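Long-range contacts in xylulose kinase (Escherichia coli, PDB 2ITM), which catalyses the ATP-dependent phosphorylation of D-xylulose to D-xylulose 5-phosphate and, less efficiently, that of 1-deoxy-D-xylulose: residues M1-D6 / Q66-L71; Q47-T52 / D154-R159; R54-L59 / K218-A223; Q103-L108 / M123-T128; K181-D186 / P200-G205. All coordinates share one frame; numbering follows the deposited sequence.

Contact 1 of 5, residues M1-D6 / Q66-L71; sequences MYIGID and QDVKAL
Met-1 to Ile-3 run parallel to the chain from Asp-67 to Leu-71, tied to it by Met-1 N to Asp-67 O (3.0 Å), Lys-69 N to Met-1 O (2.8 Å) and Ile-3 N to Ala-70 O. The last is longer, 3.3 Å, yet almost straight, 172° at the hydrogen. Two CA-H...O contacts, Val-68 CA to Met-1 O and Leu-71 CA to Ile-3 O, add to these. Ile-3 carries the side-chain packing. Its side chain crosses that of Val-68 at about a right angle; Ile-3 CG1, anti to the carbonyl carbon (chi1 -61°), meets Val-68 CG2 at 3.7 Å, while Ile-3 CG2 lies 3.7 Å from Leu-71 CD1. Further along, Ile-5 CD1 touches the same Leu-71 CD1 at 3.9 Å. Strands 2-7 and 70-75, to which Ile-3 and Leu-71 belong, are neighbours in the mixed sheet in the N-terminal half of an actin-like ATPase fold; strand 11-17 flanks strand 2-7 on its other side, and helix 45-62 covers the face bearing Ile-3. An alanine in place of Ile-3 would probably open a gap between Val-68, Leu-71 and the helix residues Met-56 and Leu-59. On the reverse face Tyr-2 CD2 rests 4.3 Å from Ala-70 CB, beneath helix 424-436. A water lies 3.2 Å from Tyr-2 OH and accepts a weak bond from Lys-69 NZ.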
# COMPACT_ATOMS: atom_id res chain seq x y z
N MET A 1 30.46 -21.99 39.82
CA MET A 1 29.38 -21.40 39.06
C MET A 1 29.83 -20.12 38.37
O MET A 1 30.92 -19.64 38.61
CB MET A 1 28.19 -21.14 39.95
CG MET A 1 27.76 -22.33 40.79
SD MET A 1 26.36 -23.20 40.12
CE MET A 1 25.12 -21.90 40.18
N TYR A 2 28.96 -19.58 37.52
CA TYR A 2 29.29 -18.43 36.71
C TYR A 2 28.12 -17.45 36.56
O TYR A 2 26.97 -17.86 36.55
CB TYR A 2 29.86 -18.83 35.36
CG TYR A 2 30.92 -19.87 35.49
CD1 TYR A 2 30.61 -21.22 35.40
CD2 TYR A 2 32.22 -19.53 35.77
CE1 TYR A 2 31.56 -22.17 35.55
CE2 TYR A 2 33.18 -20.47 35.92
CZ TYR A 2 32.85 -21.80 35.82
OH TYR A 2 33.81 -22.75 35.97
N ILE A 3 28.44 -16.16 36.48
CA ILE A 3 27.48 -15.12 36.16
C ILE A 3 27.77 -14.48 34.80
O ILE A 3 28.90 -14.14 34.49
CB ILE A 3 27.46 -14.02 37.24
CG1 ILE A 3 27.05 -14.59 38.59
CG2 ILE A 3 26.56 -12.87 36.84
CD1 ILE A 3 25.62 -14.91 38.68
N GLY A 4 26.71 -14.31 34.01
CA GLY A 4 26.71 -13.41 32.89
C GLY A 4 25.71 -12.29 33.04
O GLY A 4 24.56 -12.52 33.38
N ILE A 5 26.17 -11.07 32.80
CA ILE A 5 25.32 -9.89 32.73
C ILE A 5 25.23 -9.35 31.30
O ILE A 5 26.23 -9.19 30.63
CB ILE A 5 25.86 -8.79 33.63
CG1 ILE A 5 26.08 -9.30 35.04
CG2 ILE A 5 24.93 -7.61 33.63
CD1 ILE A 5 26.95 -8.40 35.86
N ASP A 6 24.01 -9.05 30.87
CA ASP A 6 23.78 -8.37 29.60
C ASP A 6 23.06 -7.05 29.80
O ASP A 6 21.88 -7.01 30.12
CB ASP A 6 23.04 -9.26 28.62
CG ASP A 6 22.71 -8.56 27.32
OD1 ASP A 6 21.59 -8.74 26.84
OD2 ASP A 6 23.50 -7.82 26.71
N GLN A 66 27.20 -17.48 46.19
CA GLN A 66 28.42 -17.61 46.96
C GLN A 66 29.42 -18.57 46.34
O GLN A 66 30.57 -18.58 46.71
CB GLN A 66 28.12 -17.99 48.41
CG GLN A 66 27.55 -16.88 49.28
CD GLN A 66 28.53 -15.75 49.56
OE1 GLN A 66 28.29 -14.92 50.43
NE2 GLN A 66 29.62 -15.72 48.82
N ASP A 67 28.97 -19.38 45.39
CA ASP A 67 29.86 -20.30 44.69
C ASP A 67 30.21 -19.89 43.26
O ASP A 67 30.80 -20.65 42.52
CB ASP A 67 29.27 -21.71 44.67
CG ASP A 67 29.28 -22.35 46.03
OD1 ASP A 67 30.37 -22.67 46.54
OD2 ASP A 67 28.24 -22.58 46.65
N VAL A 68 29.84 -18.68 42.88
CA VAL A 68 30.32 -18.11 41.63
C VAL A 68 31.83 -17.91 41.65
O VAL A 68 32.38 -17.41 42.62
CB VAL A 68 29.60 -16.80 41.30
CG1 VAL A 68 30.16 -16.18 40.05
CG2 VAL A 68 28.13 -17.03 41.16
N LYS A 69 32.48 -18.27 40.56
CA LYS A 69 33.92 -18.27 40.48
C LYS A 69 34.44 -17.20 39.52
O LYS A 69 35.56 -16.74 39.65
CB LYS A 69 34.41 -19.63 40.04
CG LYS A 69 33.89 -20.76 40.90
CD LYS A 69 34.46 -22.10 40.47
CE LYS A 69 33.76 -23.26 41.19
NZ LYS A 69 34.17 -24.60 40.70
N ALA A 70 33.62 -16.83 38.55
CA ALA A 70 33.93 -15.71 37.66
C ALA A 70 32.68 -15.03 37.13
O ALA A 70 31.61 -15.60 37.11
CB ALA A 70 34.81 -16.17 36.52
N LEU A 71 32.85 -13.78 36.69
CA LEU A 71 31.75 -12.99 36.16
C LEU A 71 32.08 -12.28 34.85
O LEU A 71 33.14 -11.69 34.70
CB LEU A 71 31.27 -11.99 37.20
CG LEU A 71 30.13 -11.07 36.79
CD1 LEU A 71 29.30 -10.62 37.97
CD2 LEU A 71 30.67 -9.89 36.04
O HOH W 1 32.19 -24.67 37.90

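Contact 2 of 5, residues Q47-T52 / D154-R159; sequences QWWQAT and DYLRLR
Trp-49 takes the guanidinium of Arg-159 over one face of its indole, while Leu-156 CD1 comes to the edge of the ring near its plane, 4.0 Å from Trp-49 CE3. The arginine makes a cation-pi contact, with Arg-159 CZ 3.9 Å from the centroid of the five-membered ring of Trp-49. The two planes stand 45° apart, and NH1 dips closest: Arg-159 NH1 is 3.3 Å from Trp-49 CD1. The other terminal nitrogen, NH2, forms a salt bridge with Glu-46, and NE has a weak bond to Tyr-155 OH; together they probably limit how the group can turn. Trp-48 offers its edge instead, Trp-48 CE3 lying 3.8 Å from Tyr-155 CD2. Leu-156 and Thr-52 meet tip to tip, with Leu-156 CD2 3.5 Å from Thr-52 OG1. That hydroxyl is turned back into its own helix, where it donates to Trp-48 O at 2.9 Å; Thr-52 N reaches the same oxygen from the opposite face of the carbonyl plane. The helix segments cross at -65°, their axes 10.1 Å apart. Trp-48 also packs on Gln-76, a residue of the D-xylulose pocket. The crossing joins helices 45-62 and 152-161 of the actin-like N-terminal half, with the Trp-48 side chain about 11 Å from the bound D-xylulose.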
# COMPACT_ATOMS: atom_id res chain seq x y z
N GLN A 47 20.98 4.64 35.95
CA GLN A 47 19.92 3.67 35.76
C GLN A 47 20.44 2.29 35.35
O GLN A 47 19.82 1.29 35.69
CB GLN A 47 18.88 4.17 34.76
CG GLN A 47 17.59 3.34 34.74
CD GLN A 47 16.74 3.52 33.45
OE1 GLN A 47 17.21 4.10 32.47
NE2 GLN A 47 15.51 3.03 33.48
N TRP A 48 21.55 2.23 34.63
CA TRP A 48 22.21 0.96 34.33
C TRP A 48 22.61 0.26 35.61
O TRP A 48 22.41 -0.93 35.77
CB TRP A 48 23.44 1.15 33.45
CG TRP A 48 23.17 1.74 32.11
CD1 TRP A 48 22.01 1.72 31.42
CD2 TRP A 48 24.12 2.45 31.29
NE1 TRP A 48 22.15 2.36 30.20
CE2 TRP A 48 23.46 2.82 30.11
CE3 TRP A 48 25.46 2.80 31.43
CZ2 TRP A 48 24.07 3.53 29.09
CZ3 TRP A 48 26.07 3.50 30.44
CH2 TRP A 48 25.39 3.86 29.29
N TRP A 49 23.18 1.02 36.53
CA TRP A 49 23.69 0.41 37.73
C TRP A 49 22.56 -0.06 38.61
O TRP A 49 22.54 -1.20 39.04
CB TRP A 49 24.60 1.35 38.50
CG TRP A 49 24.87 0.84 39.87
CD1 TRP A 49 24.32 1.29 41.03
CD2 TRP A 49 25.73 -0.23 40.24
NE1 TRP A 49 24.80 0.57 42.09
CE2 TRP A 49 25.67 -0.37 41.63
CE3 TRP A 49 26.56 -1.09 39.52
CZ2 TRP A 49 26.39 -1.33 42.31
CZ3 TRP A 49 27.27 -2.01 40.19
CH2 TRP A 49 27.19 -2.12 41.57
N GLN A 50 21.61 0.83 38.88
CA GLN A 50 20.50 0.48 39.74
C GLN A 50 19.76 -0.74 39.21
O GLN A 50 19.36 -1.60 39.97
CB GLN A 50 19.54 1.67 39.93
CG GLN A 50 20.17 2.89 40.60
CD GLN A 50 20.76 2.59 41.96
OE1 GLN A 50 21.68 3.26 42.40
NE2 GLN A 50 20.22 1.58 42.62
N ALA A 51 19.60 -0.81 37.90
CA ALA A 51 18.98 -1.97 37.29
C ALA A 51 19.77 -3.23 37.50
O ALA A 51 19.21 -4.27 37.80
CB ALA A 51 18.72 -1.74 35.84
N THR A 52 21.09 -3.15 37.33
CA THR A 52 21.95 -4.31 37.48
C THR A 52 22.00 -4.78 38.93
O THR A 52 21.97 -5.97 39.19
CB THR A 52 23.38 -4.00 37.00
OG1 THR A 52 23.37 -3.62 35.62
CG2 THR A 52 24.21 -5.26 37.02
N ASP A 154 31.11 -1.18 29.95
CA ASP A 154 32.37 -0.82 30.56
C ASP A 154 32.21 0.19 31.69
O ASP A 154 32.97 0.18 32.64
CB ASP A 154 33.36 -0.34 29.51
CG ASP A 154 33.64 -1.39 28.45
OD1 ASP A 154 33.60 -2.58 28.77
OD2 ASP A 154 33.90 -1.11 27.28
N TYR A 155 31.20 1.04 31.60
CA TYR A 155 30.86 1.88 32.73
C TYR A 155 30.41 1.01 33.89
O TYR A 155 30.80 1.22 35.01
CB TYR A 155 29.77 2.90 32.40
CG TYR A 155 29.24 3.60 33.63
CD1 TYR A 155 29.93 4.64 34.20
CD2 TYR A 155 28.06 3.20 34.22
CE1 TYR A 155 29.44 5.27 35.32
CE2 TYR A 155 27.58 3.81 35.34
CZ TYR A 155 28.27 4.85 35.89
OH TYR A 155 27.79 5.46 37.01
N LEU A 156 29.60 0.02 33.56
CA LEU A 156 29.22 -1.03 34.48
C LEU A 156 30.40 -1.70 35.16
O LEU A 156 30.41 -1.85 36.37
CB LEU A 156 28.34 -2.04 33.77
CG LEU A 156 27.28 -2.72 34.60
CD1 LEU A 156 26.59 -1.74 35.53
CD2 LEU A 156 26.27 -3.37 33.69
N ARG A 157 31.39 -2.11 34.38
CA ARG A 157 32.61 -2.66 34.93
C ARG A 157 33.27 -1.76 35.97
O ARG A 157 33.59 -2.20 37.05
CB ARG A 157 33.60 -3.03 33.82
CG ARG A 157 34.92 -3.56 34.31
CD ARG A 157 36.06 -3.43 33.33
NE ARG A 157 35.60 -3.60 31.96
CZ ARG A 157 35.20 -4.75 31.46
NH1 ARG A 157 35.23 -5.84 32.20
NH2 ARG A 157 34.78 -4.81 30.22
N LEU A 158 33.46 -0.49 35.62
CA LEU A 158 34.04 0.49 36.53
C LEU A 158 33.29 0.59 37.85
O LEU A 158 33.88 0.57 38.91
CB LEU A 158 34.14 1.85 35.85
CG LEU A 158 34.54 3.02 36.73
CD1 LEU A 158 36.01 3.01 36.97
CD2 LEU A 158 34.09 4.34 36.14
N ARG A 159 31.97 0.64 37.78
CA ARG A 159 31.13 0.59 38.96
C ARG A 159 31.27 -0.69 39.78
O ARG A 159 31.15 -0.67 41.00
CB ARG A 159 29.68 0.87 38.61
CG ARG A 159 29.35 2.34 38.41
CD ARG A 159 29.48 3.18 39.66
NE ARG A 159 28.29 4.00 39.92
CZ ARG A 159 27.31 3.63 40.71
NH1 ARG A 159 27.35 2.47 41.33
NH2 ARG A 159 26.27 4.42 40.87

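Contact 3 of 5, residues R54-L59 / K218-A223; sequences RAMKAL and KAWGMA
A CH-pi and Met-aromatic contact of Met-56 with the indole of Trp-220 joins helix 45-62 to the end of helix 214-220. Met-56 CB sits over one face, 3.8 Å from the centroid of the five-membered ring and only 6° off its normal. The chain then bends at chi2 and chi3 across the larger ring: the sulfur SD of Met-56 is 4.9 Å from the six-membered centroid, and its methyl CE ends 3.8 Å from Trp-220 CE3. The same methyl touches Met-222 SD at 4.1 Å, the two methionines crossing at about a right angle. Gly-221, between the aromatic and the second methionine in sequence, has positive phi (69°) and closes the helix in a Schellman motif, after which the chain goes on to strand 226-232 of the N-terminal sheet. Asp-53 fixes the polar ends: its OD2 accepts from Trp-220 NE1, while its OD1 makes a salt bridge with Lys-57 NZ, whose CE passes 3.8 Å from Ala-219 O. One water spans the two backbones, donating to Met-56 O (2.9 Å) and to Trp-220 O (2.6 Å).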
# COMPACT_ATOMS: atom_id res chain seq x y z
N ARG A 54 19.62 -4.31 41.40
CA ARG A 54 18.33 -4.96 41.52
C ARG A 54 18.32 -6.39 41.02
O ARG A 54 17.94 -7.30 41.73
CB ARG A 54 17.30 -4.14 40.76
CG ARG A 54 15.88 -4.42 41.12
CD ARG A 54 14.93 -3.28 40.76
NE ARG A 54 13.57 -3.74 40.49
CZ ARG A 54 12.55 -2.93 40.23
NH1 ARG A 54 12.74 -1.62 40.19
NH2 ARG A 54 11.35 -3.43 40.00
N ALA A 55 18.73 -6.56 39.78
CA ALA A 55 18.70 -7.86 39.13
C ALA A 55 19.55 -8.90 39.84
O ALA A 55 19.15 -10.03 39.99
CB ALA A 55 19.12 -7.72 37.70
N MET A 56 20.74 -8.49 40.26
CA MET A 56 21.67 -9.40 40.88
C MET A 56 21.19 -9.76 42.28
O MET A 56 21.42 -10.84 42.77
CB MET A 56 23.06 -8.78 40.95
CG MET A 56 23.78 -8.67 39.62
SD MET A 56 24.18 -10.25 38.92
CE MET A 56 25.45 -10.71 40.05
N LYS A 57 20.53 -8.81 42.92
CA LYS A 57 19.93 -9.05 44.21
C LYS A 57 18.76 -10.01 44.10
O LYS A 57 18.62 -10.91 44.90
CB LYS A 57 19.52 -7.73 44.87
CG LYS A 57 20.65 -7.09 45.63
CD LYS A 57 20.43 -5.62 45.92
CE LYS A 57 21.62 -5.05 46.64
NZ LYS A 57 21.46 -3.63 46.97
N ALA A 58 17.93 -9.81 43.09
CA ALA A 58 16.84 -10.73 42.84
C ALA A 58 17.34 -12.13 42.49
O ALA A 58 16.79 -13.12 42.96
CB ALA A 58 15.95 -10.20 41.77
N LEU A 59 18.38 -12.21 41.68
CA LEU A 59 18.97 -13.49 41.31
C LEU A 59 19.33 -14.26 42.56
O LEU A 59 19.13 -15.46 42.63
CB LEU A 59 20.20 -13.29 40.44
CG LEU A 59 20.74 -14.52 39.71
CD1 LEU A 59 19.85 -14.94 38.58
CD2 LEU A 59 22.13 -14.31 39.24
N LYS A 218 30.03 -8.01 48.50
CA LYS A 218 29.20 -8.16 49.68
C LYS A 218 27.72 -7.88 49.44
O LYS A 218 26.87 -8.67 49.83
CB LYS A 218 29.74 -7.33 50.84
CG LYS A 218 29.01 -7.58 52.15
CD LYS A 218 28.87 -6.32 52.96
CE LYS A 218 28.15 -6.57 54.26
NZ LYS A 218 29.12 -6.83 55.36
N ALA A 219 27.42 -6.76 48.81
CA ALA A 219 26.05 -6.42 48.49
C ALA A 219 25.33 -7.49 47.70
O ALA A 219 24.13 -7.62 47.79
CB ALA A 219 25.99 -5.11 47.79
N TRP A 220 26.09 -8.26 46.92
CA TRP A 220 25.52 -9.21 45.96
C TRP A 220 25.61 -10.64 46.47
O TRP A 220 25.16 -11.57 45.82
CB TRP A 220 26.21 -9.09 44.60
CG TRP A 220 25.81 -7.89 43.78
CD1 TRP A 220 24.84 -6.99 44.05
CD2 TRP A 220 26.39 -7.48 42.54
NE1 TRP A 220 24.77 -6.04 43.07
CE2 TRP A 220 25.72 -6.32 42.13
CE3 TRP A 220 27.41 -7.97 41.73
CZ2 TRP A 220 26.03 -5.66 40.95
CZ3 TRP A 220 27.71 -7.32 40.58
CH2 TRP A 220 27.03 -6.18 40.20
N GLY A 221 26.20 -10.81 47.64
CA GLY A 221 26.33 -12.11 48.26
C GLY A 221 27.30 -12.99 47.52
O GLY A 221 27.02 -14.16 47.28
N MET A 222 28.43 -12.43 47.15
CA MET A 222 29.45 -13.21 46.49
C MET A 222 30.87 -12.85 46.89
O MET A 222 31.09 -11.85 47.54
CB MET A 222 29.25 -13.21 44.96
CG MET A 222 29.22 -11.87 44.29
SD MET A 222 28.22 -11.83 42.79
CE MET A 222 29.23 -12.86 41.76
N ALA A 223 31.81 -13.68 46.48
CA ALA A 223 33.24 -13.40 46.63
C ALA A 223 33.71 -12.28 45.70
O ALA A 223 33.06 -11.99 44.71
CB ALA A 223 34.04 -14.65 46.39
O HOH W 2 22.61 -11.16 45.36

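Contact 4 of 5, residues Q103-L108 / M123-T128; sequences QECTLL and MMPGFT
Cys-105 SG, beside its backbone N (chi1 -86°), and Met-123 CG, anti to its own N (chi1 -170°), are brought within 3.7 Å of each other across the contact. The thiol reaches beyond the methionine to the peptide link between Met-124 and Pro-125. It stands almost directly above that flat group, with Cys-105 SG 3.2 Å from Met-124 C and just as near Pro-125 N. The ring of Pro-125 leans on the same sulfur, Pro-125 CD lying 3.5 Å from Cys-105 SG. Beyond CG the Met-123 chain bends twice, which carries its methyl toward Leu-108; the pair Leu-108 CD1 to Met-123 CE, at 3.4 Å, is tighter than normal van der Waals contact, so its exact placement is doubtful. Met-188 of helix 186-190 packs against both of these side chains. The contact thus sets a loop against helix 102-111, a loop that makes a type I beta turn from Met-124 to Phe-127, closed by Phe-127 N to Met-124 O (3.0 Å). Within the turn Met-124 CB lies over the centre of the Phe-127 ring, 3.8 Å above its plane. The loop also reaches the substrate site: the Phe-127 ring meets that of His-78, a substrate-binding residue, and Thr-128 OG1 is hydrogen-bonded to the backbone oxygen of His-78. At the other end Met-123 N is bonded to Glu-109 OE1 of the helix.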
# COMPACT_ATOMS: atom_id res chain seq x y z
N GLN A 103 26.07 14.78 10.51
CA GLN A 103 26.99 15.76 9.95
C GLN A 103 28.42 15.45 10.34
O GLN A 103 29.34 15.49 9.53
CB GLN A 103 26.63 17.16 10.44
CG GLN A 103 27.15 18.27 9.57
CD GLN A 103 28.33 18.97 10.16
OE1 GLN A 103 28.65 18.77 11.32
NE2 GLN A 103 28.98 19.80 9.37
N GLU A 104 28.59 15.12 11.61
CA GLU A 104 29.88 14.78 12.17
C GLU A 104 30.45 13.53 11.55
O GLU A 104 31.65 13.38 11.44
CB GLU A 104 29.75 14.61 13.68
CG GLU A 104 29.73 15.91 14.45
CD GLU A 104 28.39 16.62 14.38
OE1 GLU A 104 27.39 15.97 14.07
OE2 GLU A 104 28.35 17.82 14.63
N CYS A 105 29.58 12.63 11.14
CA CYS A 105 30.02 11.42 10.50
C CYS A 105 30.75 11.76 9.20
O CYS A 105 31.77 11.23 8.91
CB CYS A 105 28.84 10.53 10.19
SG CYS A 105 28.30 9.46 11.46
N THR A 106 30.19 12.69 8.45
CA THR A 106 30.76 13.13 7.18
C THR A 106 32.04 13.88 7.42
O THR A 106 33.00 13.68 6.77
CB THR A 106 29.80 14.03 6.43
OG1 THR A 106 28.54 13.39 6.28
CG2 THR A 106 30.23 14.20 5.06
N LEU A 107 32.01 14.76 8.40
CA LEU A 107 33.19 15.53 8.73
C LEU A 107 34.37 14.64 9.06
O LEU A 107 35.45 14.85 8.63
CB LEU A 107 32.90 16.42 9.89
CG LEU A 107 33.28 17.87 9.75
CD1 LEU A 107 33.28 18.47 11.10
CD2 LEU A 107 34.60 18.00 9.06
N LEU A 108 34.12 13.64 9.86
CA LEU A 108 35.14 12.74 10.28
C LEU A 108 35.76 11.99 9.14
O LEU A 108 36.91 11.81 9.11
CB LEU A 108 34.62 11.81 11.33
CG LEU A 108 35.40 11.64 12.60
CD1 LEU A 108 35.28 10.27 13.17
CD2 LEU A 108 36.81 12.02 12.44
N MET A 123 31.32 5.05 8.48
CA MET A 123 31.00 5.78 9.68
C MET A 123 29.51 5.96 9.81
O MET A 123 28.83 6.34 8.87
CB MET A 123 31.72 7.12 9.67
CG MET A 123 31.64 7.87 10.98
SD MET A 123 32.59 7.13 12.30
CE MET A 123 34.23 7.39 11.69
N MET A 124 28.99 5.65 10.99
CA MET A 124 27.58 5.78 11.27
C MET A 124 27.39 6.60 12.53
O MET A 124 28.24 6.62 13.39
CB MET A 124 26.96 4.41 11.47
CG MET A 124 27.20 3.46 10.34
SD MET A 124 26.03 3.66 9.00
CE MET A 124 24.66 2.71 9.61
N PRO A 125 26.25 7.27 12.61
CA PRO A 125 25.98 8.21 13.69
C PRO A 125 25.81 7.49 15.00
O PRO A 125 25.98 8.09 16.04
CB PRO A 125 24.65 8.83 13.27
CG PRO A 125 24.61 8.69 11.85
CD PRO A 125 25.39 7.48 11.45
N GLY A 126 25.47 6.21 14.92
CA GLY A 126 25.37 5.35 16.07
C GLY A 126 26.70 5.02 16.71
O GLY A 126 26.75 4.63 17.86
N PHE A 127 27.77 5.18 15.95
CA PHE A 127 29.11 4.90 16.44
C PHE A 127 29.64 6.00 17.34
O PHE A 127 29.18 7.12 17.30
CB PHE A 127 30.07 4.67 15.28
CG PHE A 127 29.72 3.50 14.41
CD1 PHE A 127 30.34 3.31 13.20
CD2 PHE A 127 28.77 2.59 14.81
CE1 PHE A 127 30.03 2.25 12.41
CE2 PHE A 127 28.45 1.53 14.02
CZ PHE A 127 29.07 1.36 12.82
N THR A 128 30.59 5.65 18.18
CA THR A 128 30.97 6.47 19.32
C THR A 128 31.68 7.76 18.89
O THR A 128 31.38 8.84 19.37
CB THR A 128 31.84 5.66 20.28
OG1 THR A 128 31.32 4.34 20.40
CG2 THR A 128 31.72 6.21 21.68

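Contact 5 of 5, residues K181-D186 / P200-G205; sequences KRDWSD and PALYEG
Arg-182 reaches Glu-204 by a chain that leaves CB with CG beside the backbone N, runs straight to CD, and turns at chi3 (82°), which swings NE toward the carboxylate. CD comes first, 3.7 Å from Glu-204 OE2. Next, NE donates to that same Glu-204 OE2 at 2.8 Å, and Arg-182 NH2 to Glu-204 OE1 at 2.8 Å; both bonds are nearly straight and use the syn lone pairs. With the two groups almost coplanar, 17° apart, this is a side-on, two-pronged salt bridge. The remaining nitrogen, NH1, is bonded to Arg-284 O, and Trp-285 makes a cation-pi contact with the guanidinium. A methionine in place of Arg-182 would probably leave the Glu-204 carboxylate without its charge partner and Arg-284 O without this donor. Further along, Leu-202 CD1 lies over one face of the Trp-184 indole, a CH-pi contact 3.4 Å from the five-membered centroid. The other branch, Leu-202 CD2, is 3.4 Å from Trp-184 CZ2. At the edge of the ring Trp-184 NE1 gives Pro-200 O a weak, bent bond of 3.2 Å, and Pro-200 CD meets CZ2 of the indole at 3.8 Å. The two segments run nearly antiparallel but share no backbone bonds, strands 183-184 and 201-203 belonging to different two-stranded sheets. Arg-182 and Asp-183 both face Asp-178, the G1 beta bulge of the small antiparallel hairpin 177-178/183-184.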
# COMPACT_ATOMS: atom_id res chain seq x y z
N LYS A 181 44.87 -4.16 14.11
CA LYS A 181 45.97 -4.19 15.08
C LYS A 181 45.51 -4.45 16.50
O LYS A 181 46.31 -4.61 17.40
CB LYS A 181 46.80 -2.90 15.00
CG LYS A 181 47.45 -2.66 13.66
CD LYS A 181 48.68 -1.79 13.79
CE LYS A 181 49.10 -1.20 12.46
NZ LYS A 181 49.76 0.10 12.62
N ARG A 182 44.20 -4.50 16.69
CA ARG A 182 43.62 -4.73 18.01
C ARG A 182 44.15 -3.72 19.03
O ARG A 182 44.44 -4.06 20.16
CB ARG A 182 43.84 -6.15 18.47
CG ARG A 182 43.46 -7.19 17.42
CD ARG A 182 43.63 -8.63 17.83
NE ARG A 182 42.50 -9.13 18.61
CZ ARG A 182 41.35 -9.53 18.10
NH1 ARG A 182 41.12 -9.50 16.79
NH2 ARG A 182 40.40 -9.95 18.91
N ASP A 183 44.26 -2.48 18.60
CA ASP A 183 44.78 -1.40 19.43
C ASP A 183 44.22 -0.06 18.95
O ASP A 183 43.84 0.07 17.80
CB ASP A 183 46.31 -1.41 19.39
CG ASP A 183 46.93 -0.37 20.30
OD1 ASP A 183 46.31 0.00 21.31
OD2 ASP A 183 48.04 0.13 20.07
N TRP A 184 44.17 0.92 19.84
CA TRP A 184 43.68 2.24 19.49
C TRP A 184 44.44 2.83 18.30
O TRP A 184 45.59 2.52 18.08
CB TRP A 184 43.71 3.19 20.69
CG TRP A 184 42.99 2.72 21.94
CD1 TRP A 184 43.57 2.38 23.11
CD2 TRP A 184 41.58 2.59 22.15
NE1 TRP A 184 42.62 2.02 24.03
CE2 TRP A 184 41.39 2.14 23.46
CE3 TRP A 184 40.45 2.80 21.35
CZ2 TRP A 184 40.13 1.90 23.99
CZ3 TRP A 184 39.22 2.56 21.88
CH2 TRP A 184 39.06 2.12 23.18
N SER A 185 43.74 3.68 17.55
CA SER A 185 44.31 4.40 16.42
C SER A 185 44.55 5.86 16.74
O SER A 185 43.60 6.63 16.89
CB SER A 185 43.40 4.29 15.21
OG SER A 185 43.65 5.32 14.27
N ASP A 186 45.81 6.24 16.84
CA ASP A 186 46.19 7.59 17.21
C ASP A 186 45.58 8.59 16.24
O ASP A 186 45.13 9.66 16.63
CB ASP A 186 47.71 7.73 17.25
CG ASP A 186 48.32 7.12 18.50
OD1 ASP A 186 47.59 6.82 19.45
OD2 ASP A 186 49.54 6.91 18.63
N PRO A 200 39.75 3.56 27.93
CA PRO A 200 40.04 2.41 28.77
C PRO A 200 41.18 1.57 28.21
O PRO A 200 41.49 1.65 27.04
CB PRO A 200 38.73 1.62 28.72
CG PRO A 200 38.18 1.92 27.43
CD PRO A 200 38.51 3.35 27.16
N ALA A 201 41.79 0.78 29.08
CA ALA A 201 42.65 -0.32 28.66
C ALA A 201 41.92 -1.40 27.88
O ALA A 201 40.78 -1.72 28.15
CB ALA A 201 43.34 -0.91 29.87
N LEU A 202 42.59 -1.94 26.87
CA LEU A 202 42.00 -2.93 25.99
C LEU A 202 42.40 -4.34 26.37
O LEU A 202 43.55 -4.58 26.67
CB LEU A 202 42.37 -2.66 24.55
CG LEU A 202 41.86 -1.37 23.93
CD1 LEU A 202 42.64 -1.01 22.68
CD2 LEU A 202 40.38 -1.44 23.63
N TYR A 203 41.44 -5.23 26.35
CA TYR A 203 41.69 -6.64 26.57
C TYR A 203 41.00 -7.47 25.50
O TYR A 203 40.18 -6.97 24.77
CB TYR A 203 41.19 -7.06 27.95
CG TYR A 203 41.92 -6.45 29.12
CD1 TYR A 203 41.80 -5.11 29.40
CD2 TYR A 203 42.70 -7.22 29.95
CE1 TYR A 203 42.46 -4.55 30.48
CE2 TYR A 203 43.35 -6.68 31.02
CZ TYR A 203 43.23 -5.35 31.29
OH TYR A 203 43.89 -4.81 32.37
N GLU A 204 41.34 -8.74 25.43
CA GLU A 204 40.49 -9.72 24.75
C GLU A 204 39.34 -10.15 25.64
O GLU A 204 39.44 -10.08 26.85
CB GLU A 204 41.31 -10.91 24.28
CG GLU A 204 42.50 -10.56 23.42
CD GLU A 204 42.12 -10.12 22.02
OE1 GLU A 204 40.98 -10.34 21.61
OE2 GLU A 204 42.96 -9.54 21.34
N GLY A 205 38.25 -10.57 25.03
CA GLY A 205 37.02 -10.87 25.76
C GLY A 205 37.20 -11.80 26.93
O GLY A 205 36.52 -11.65 27.94

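How the contacts relate
Contacts 1, 2 and 3 form one block around helix 45-62. Contacts 2 and 3, centres 13 Å apart, meet through Trp-49 CH2 and Trp-220 CZ2 at 3.8 Å; contacts 1 and 3 are joined by Ile-3 CD1 and Leu-59 CD2 at 3.6 Å, contacts 1 and 2 by Ile-5 CG2 and Thr-52 CG2 at 4.2 Å. Segment 1-6 ends at Asp-6, considered important for activity, and the Leu-156 side chain of contact 2 is about 8 Å from that of this aspartate. Contact 4 lies apart, its centre 36 Å from that of contact 1, yet its Met-124 side chain is about 8 Å from the bound D-xylulose. Contact 5 has its nearest atoms about 5 Å from contact 2.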